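Local structure of gSG7 salivary protein (6XMB) at residues F22-F27 with Y90-L95; Y34-Q39 with D104-L109. The protein blocks the reciprocal activation of host coagulation factor XII and prekallikrein, thereby preventing bradykinin release, and weakly inhibits the alternative pathway of complement. One frame throughout, in Å; residues are numbered along the deposited sequence.

Contact 1: F22-F27 with Y90-L95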
loop_
_atom_site.group_PDB
_atom_site.type_symbol
_atom_site.label_atom_id
_atom_site.label_comp_id
_atom_site.label_asym_id
_atom_site.label_seq_id
_atom_site.Cartn_x
_atom_site.Cartn_y
_atom_site.Cartn_z
ATOM N N PHE A 22 1.396 -6.741 -6.507
ATOM C CA PHE A 22 1.593 -5.298 -6.437
ATOM C C PHE A 22 0.431 -4.544 -7.070
ATOM O O PHE A 22 0.034 -3.484 -6.572
ATOM C CB PHE A 22 2.916 -4.901 -7.093
ATOM C CG PHE A 22 4.115 -5.165 -6.216
ATOM C CD1 PHE A 22 4.296 -4.445 -5.055
ATOM C CD2 PHE A 22 5.034 -6.142 -6.545
ATOM C CE1 PHE A 22 5.349 -4.679 -4.243
ATOM C CE2 PHE A 22 6.108 -6.382 -5.726
ATOM C CZ PHE A 22 6.267 -5.648 -4.567
ATOM N N THR A 23 -0.138 -5.074 -8.155
ATOM C CA THR A 23 -1.286 -4.416 -8.773
ATOM C C THR A 23 -2.459 -4.360 -7.805
ATOM O O THR A 23 -3.078 -3.316 -7.632
ATOM C CB THR A 23 -1.709 -5.132 -10.061
ATOM O OG1 THR A 23 -0.827 -4.778 -11.117
ATOM C CG2 THR A 23 -3.139 -4.682 -10.460
ATOM N N LYS A 24 -2.776 -5.489 -7.171
ATOM C CA LYS A 24 -3.853 -5.527 -6.194
ATOM C C LYS A 24 -3.626 -4.521 -5.060
ATOM O O LYS A 24 -4.572 -3.872 -4.589
ATOM C CB LYS A 24 -3.981 -6.947 -5.642
ATOM C CG LYS A 24 -5.050 -7.716 -6.353
ATOM C CD LYS A 24 -4.573 -9.059 -6.752
ATOM C CE LYS A 24 -4.636 -10.034 -5.610
ATOM N NZ LYS A 24 -3.779 -11.197 -5.986
ATOM N N LYS A 25 -2.381 -4.360 -4.628
ATOM C CA LYS A 25 -2.103 -3.376 -3.585
ATOM C C LYS A 25 -2.353 -1.961 -4.098
ATOM O O LYS A 25 -2.858 -1.114 -3.356
ATOM C CB LYS A 25 -0.668 -3.552 -3.073
ATOM C CG LYS A 25 -0.477 -4.837 -2.257
ATOM C CD LYS A 25 1.021 -5.198 -1.985
ATOM C CE LYS A 25 1.133 -6.484 -1.139
ATOM N NZ LYS A 25 2.549 -6.990 -0.872
ATOM N N ALA A 26 -2.042 -1.696 -5.377
ATOM C CA ALA A 26 -2.299 -0.373 -5.940
ATOM C C ALA A 26 -3.793 -0.124 -6.099
ATOM O O ALA A 26 -4.245 1.029 -6.005
ATOM C CB ALA A 26 -1.605 -0.212 -7.289
ATOM N N PHE A 27 -4.563 -1.189 -6.344
ATOM C CA PHE A 27 -6.017 -1.084 -6.356
ATOM C C PHE A 27 -6.551 -0.723 -4.970
ATOM O O PHE A 27 -7.461 0.105 -4.854
ATOM C CB PHE A 27 -6.617 -2.397 -6.837
ATOM C CG PHE A 27 -8.089 -2.374 -6.978
ATOM C CD1 PHE A 27 -8.697 -1.586 -7.942
ATOM C CD2 PHE A 27 -8.886 -3.166 -6.177
ATOM C CE1 PHE A 27 -10.071 -1.569 -8.091
ATOM C CE2 PHE A 27 -10.281 -3.149 -6.333
ATOM C CZ PHE A 27 -10.854 -2.356 -7.295
ATOM N N TYR A 90 -4.393 -11.027 -0.531
ATOM C CA TYR A 90 -4.905 -9.723 -0.947
ATOM C C TYR A 90 -6.107 -9.836 -1.884
ATOM O O TYR A 90 -6.240 -9.056 -2.834
ATOM C CB TYR A 90 -3.773 -8.915 -1.597
ATOM C CG TYR A 90 -2.509 -8.895 -0.757
ATOM C CD1 TYR A 90 -2.360 -8.005 0.301
ATOM C CD2 TYR A 90 -1.472 -9.787 -1.010
ATOM C CE1 TYR A 90 -1.210 -8.002 1.075
ATOM C CE2 TYR A 90 -0.326 -9.795 -0.239
ATOM C CZ TYR A 90 -0.202 -8.899 0.802
ATOM O OH TYR A 90 0.942 -8.905 1.564
ATOM N N SER A 91 -7.012 -10.771 -1.591
ATOM C CA SER A 91 -8.113 -11.105 -2.488
ATOM C C SER A 91 -9.082 -9.934 -2.648
ATOM O O SER A 91 -9.076 -8.969 -1.881
ATOM C CB SER A 91 -8.883 -12.317 -1.962
ATOM O OG SER A 91 -8.066 -13.471 -1.917
ATOM N N MET A 92 -9.933 -10.035 -3.677
ATOM C CA MET A 92 -11.134 -9.207 -3.745
ATOM C C MET A 92 -12.119 -9.554 -2.648
ATOM O O MET A 92 -12.953 -8.716 -2.292
ATOM C CB MET A 92 -11.842 -9.356 -5.095
ATOM C CG MET A 92 -11.154 -8.642 -6.230
ATOM S SD MET A 92 -10.783 -6.928 -5.805
ATOM C CE MET A 92 -9.027 -7.036 -5.324
ATOM N N ASP A 93 -12.048 -10.775 -2.119
ATOM C CA ASP A 93 -12.938 -11.152 -1.036
ATOM C C ASP A 93 -12.539 -10.480 0.269
ATOM O O ASP A 93 -13.409 -10.175 1.091
ATOM C CB ASP A 93 -12.960 -12.668 -0.891
ATOM C CG ASP A 93 -13.284 -13.367 -2.195
ATOM O OD1 ASP A 93 -14.189 -12.892 -2.925
ATOM O OD2 ASP A 93 -12.625 -14.385 -2.494
ATOM N N CYS A 94 -11.243 -10.223 0.476
ATOM C CA CYS A 94 -10.844 -9.436 1.639
ATOM C C CYS A 94 -11.348 -8.001 1.525
ATOM O O CYS A 94 -11.868 -7.436 2.499
ATOM C CB CYS A 94 -9.324 -9.465 1.811
ATOM S SG CYS A 94 -8.640 -11.087 2.244
ATOM N N LEU A 95 -11.223 -7.412 0.331
ATOM C CA LEU A 95 -11.751 -6.076 0.085
ATOM C C LEU A 95 -13.247 -6.019 0.350
ATOM O O LEU A 95 -13.734 -5.069 0.970
ATOM C CB LEU A 95 -11.441 -5.661 -1.351
ATOM C CG LEU A 95 -11.143 -4.196 -1.631
ATOM C CD1 LEU A 95 -9.843 -3.798 -0.981
ATOM C CD2 LEU A 95 -11.069 -3.974 -3.119
#
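A mixed aromatic, aliphatic and weakly polar contact joins the middle of the long helix 6-49 to the start of helix 92-116, with Y90 and S91 leading into that helix and S91 at its N-cap position. K25 and Y90 form one half, a methylene over an aromatic face with a weak polar tip. The lysine chain runs extended beyond CG and crosses the tyrosine obliquely, setting CE over one ring face, displaced toward the rim. K25 CE lies 3.6 Å from the Y90 ring centroid, 23° off the normal, which defines a CH-pi contact. The hydrogen bond from K25 NZ to Y90 OH is weak at 3.5 Å; the stronger partner of the ammonium is E73 of the second subunit, a salt bridge. The preceding residue, K24, bends at chi2 and chi3, and its CE passes 3.4 Å from the backbone Y90 O.

F27 supplies the other half, wholly apolar. Its CG is anti to the backbone N (chi1 -176°), which sends the ring out toward the second segment. The ring's closest approach is F27 CE2 to L95 CD2, 3.4 Å. M92, bent at chi2 and chi3, brings its sulfur to the same ring: SD is 4.9 Å from the F27 centroid and 60° off the normal, an oblique Met-aromatic contact. L95 also packs on F76 and F80 of helix 59-80, and C94 is tied to C84 by a disulfide. With its ammonium paired across the subunit boundary and its methylene on Y90, K25 couples this intrachain contact to the dimer interface, where the carboxylate of E73 would be expected to stabilise the charged lysine.

Contact 2: Y34-Q39 with D104-L109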
loop_
_atom_site.group_PDB
_atom_site.type_symbol
_atom_site.label_atom_id
_atom_site.label_comp_id
_atom_site.label_asym_id
_atom_site.label_seq_id
_atom_site.Cartn_x
_atom_site.Cartn_y
_atom_site.Cartn_z
ATOM N N TYR A 34 -10.275 7.194 -3.119
ATOM C CA TYR A 34 -11.574 7.659 -3.579
ATOM C C TYR A 34 -12.638 7.470 -2.509
ATOM O O TYR A 34 -13.624 8.200 -2.490
ATOM C CB TYR A 34 -11.935 6.972 -4.904
ATOM C CG TYR A 34 -11.152 7.559 -6.093
ATOM C CD1 TYR A 34 -9.944 6.998 -6.526
ATOM C CD2 TYR A 34 -11.613 8.684 -6.766
ATOM C CE1 TYR A 34 -9.223 7.543 -7.601
ATOM C CE2 TYR A 34 -10.895 9.234 -7.843
ATOM C CZ TYR A 34 -9.705 8.661 -8.251
ATOM O OH TYR A 34 -9.010 9.216 -9.310
ATOM N N GLY A 35 -12.448 6.541 -1.584
ATOM C CA GLY A 35 -13.266 6.567 -0.380
ATOM C C GLY A 35 -13.216 7.916 0.327
ATOM O O GLY A 35 -14.242 8.501 0.655
ATOM N N VAL A 36 -12.008 8.428 0.541
ATOM C CA VAL A 36 -11.880 9.718 1.220
ATOM C C VAL A 36 -12.575 10.808 0.420
ATOM O O VAL A 36 -13.354 11.595 0.965
ATOM C CB VAL A 36 -10.390 10.022 1.480
ATOM C CG1 VAL A 36 -10.165 11.478 1.858
ATOM C CG2 VAL A 36 -9.898 9.124 2.586
ATOM N N GLN A 37 -12.373 10.834 -0.901
ATOM C CA GLN A 37 -13.009 11.865 -1.727
ATOM C C GLN A 37 -14.534 11.810 -1.649
ATOM O O GLN A 37 -15.203 12.851 -1.547
ATOM C CB GLN A 37 -12.546 11.727 -3.179
ATOM C CG GLN A 37 -11.053 11.975 -3.365
ATOM C CD GLN A 37 -10.579 11.821 -4.817
ATOM O OE1 GLN A 37 -11.369 11.563 -5.722
ATOM N NE2 GLN A 37 -9.281 11.994 -5.031
ATOM N N ASN A 38 -15.105 10.607 -1.706
ATOM C CA ASN A 38 -16.547 10.487 -1.875
ATOM C C ASN A 38 -17.300 10.626 -0.560
ATOM O O ASN A 38 -18.311 11.333 -0.502
ATOM C CB ASN A 38 -16.883 9.154 -2.535
ATOM C CG ASN A 38 -16.413 9.092 -3.985
ATOM O OD1 ASN A 38 -16.268 10.117 -4.642
ATOM N ND2 ASN A 38 -16.162 7.892 -4.472
ATOM N N GLN A 39 -16.855 9.934 0.494
ATOM C CA GLN A 39 -17.565 9.938 1.773
ATOM C C GLN A 39 -17.179 11.094 2.677
ATOM O O GLN A 39 -17.883 11.354 3.656
ATOM C CB GLN A 39 -17.315 8.644 2.537
ATOM C CG GLN A 39 -17.387 7.409 1.693
ATOM C CD GLN A 39 -18.788 7.110 1.253
ATOM O OE1 GLN A 39 -19.727 7.181 2.047
ATOM N NE2 GLN A 39 -18.951 6.797 -0.027
ATOM N N ASP A 104 -18.159 3.192 5.710
ATOM C CA ASP A 104 -19.050 3.587 6.799
ATOM C C ASP A 104 -18.300 4.359 7.887
ATOM O O ASP A 104 -18.880 5.232 8.536
ATOM C CB ASP A 104 -19.744 2.358 7.394
ATOM C CG ASP A 104 -20.811 2.725 8.416
ATOM O OD1 ASP A 104 -21.877 3.253 8.022
ATOM O OD2 ASP A 104 -20.594 2.479 9.633
ATOM N N GLY A 105 -17.007 4.085 8.073
ATOM C CA GLY A 105 -16.232 4.875 9.019
ATOM C C GLY A 105 -16.052 6.311 8.568
ATOM O O GLY A 105 -16.236 7.252 9.348
ATOM N N LEU A 106 -15.700 6.505 7.297
ATOM C CA LEU A 106 -15.531 7.857 6.780
ATOM C C LEU A 106 -16.850 8.606 6.790
ATOM O O LEU A 106 -16.876 9.821 7.008
ATOM C CB LEU A 106 -14.976 7.811 5.358
ATOM C CG LEU A 106 -13.606 7.166 5.128
ATOM C CD1 LEU A 106 -13.350 7.046 3.630
ATOM C CD2 LEU A 106 -12.517 7.986 5.783
ATOM N N LYS A 107 -17.947 7.897 6.514
ATOM C CA LYS A 107 -19.272 8.504 6.524
ATOM C C LYS A 107 -19.605 9.053 7.903
ATOM O O LYS A 107 -19.962 10.228 8.048
ATOM C CB LYS A 107 -20.316 7.474 6.104
ATOM C CG LYS A 107 -21.697 8.058 5.860
ATOM C CD LYS A 107 -22.734 6.964 5.832
ATOM C CE LYS A 107 -24.108 7.518 5.520
ATOM N NZ LYS A 107 -25.160 6.519 5.858
ATOM N N LYS A 108 -19.489 8.211 8.931
ATOM C CA LYS A 108 -19.665 8.699 10.292
ATOM C C LYS A 108 -18.699 9.840 10.587
ATOM O O LYS A 108 -19.071 10.821 11.235
ATOM C CB LYS A 108 -19.493 7.551 11.289
ATOM N N LEU A 109 -17.457 9.751 10.097
ATOM C CA LEU A 109 -16.500 10.812 10.401
ATOM C C LEU A 109 -16.906 12.123 9.742
ATOM O O LEU A 109 -16.728 13.200 10.322
ATOM C CB LEU A 109 -15.092 10.412 9.964
ATOM C CG LEU A 109 -14.053 11.541 10.012
ATOM C CD1 LEU A 109 -13.916 12.086 11.432
ATOM C CD2 LEU A 109 -12.723 11.029 9.524
#
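L106 carries most of this contact, reaching from helix 92-116 against the backbone of helix 6-49. Its CG is anti to the carbonyl carbon (chi1 -61°) and chi2 of 172° extends the chain, so that CD1 is the branch that leads. That methyl meets main chain: L106 CD1 is 3.4 Å from G35 C, and L106 CD1 to V36 N measures 3.6 Å. G35 has no side chain, and the leucine tip can therefore rest directly on the peptide linking G35 to V36. V36 meets the same methyl from beside it, the two side chains crossing at about a right angle, with V36 CG2 and L106 CD1 at a looser 4.2 Å.

One turn on, Q39 extends the contact toward the C-terminal end of the segment with its aliphatic root: Q39 CB is 3.8 Å from L106 CB. The side chain then bends at chi2 and crosses K107 obliquely, Q39 OE1 standing 4.1 Å from K107 CB, while the extended lysine leads its ammonium away. No hydrogen bond crosses between the segments, so the fit here rests on van der Waals packing.

The backbone that receives the leucine is itself held by helix bonding, Q39 N to G35 O at 3.0 Å, although the helix widens into a pi-type turn at 37-39. Beyond this shell, L106 also packs on L72 of helix 59-80, and V36 packs on Y102 of helix 92-116 and on I18 of the second subunit. The segment axes approach to 9.3 Å, with their N-to-C directions 38° apart. Such a same-sense pairing of first and last helices, with helix 59-80 packed against the same leucine, is typical of a three-helix up-down-up bundle.

In the fold
Contacts 1 and 2 both join helix 6-49 to helix 92-116. Their centres lie 19 Å apart and their nearest atoms about 8 Å apart, so they do not touch. Along the chain the segments alternate: 22-27, 34-39, 90-95, 104-109. Each helix thus meets the other first at contact 1 and again further along at contact 2, as expected for two helices running in the same general direction. Helix 59-80 comes between them in sequence and packs on L95 in the first contact and L106 in the second. Both contacts also reach the second subunit, so the intrachain pairing of these helices adjoins the dimer interface at two separate levels.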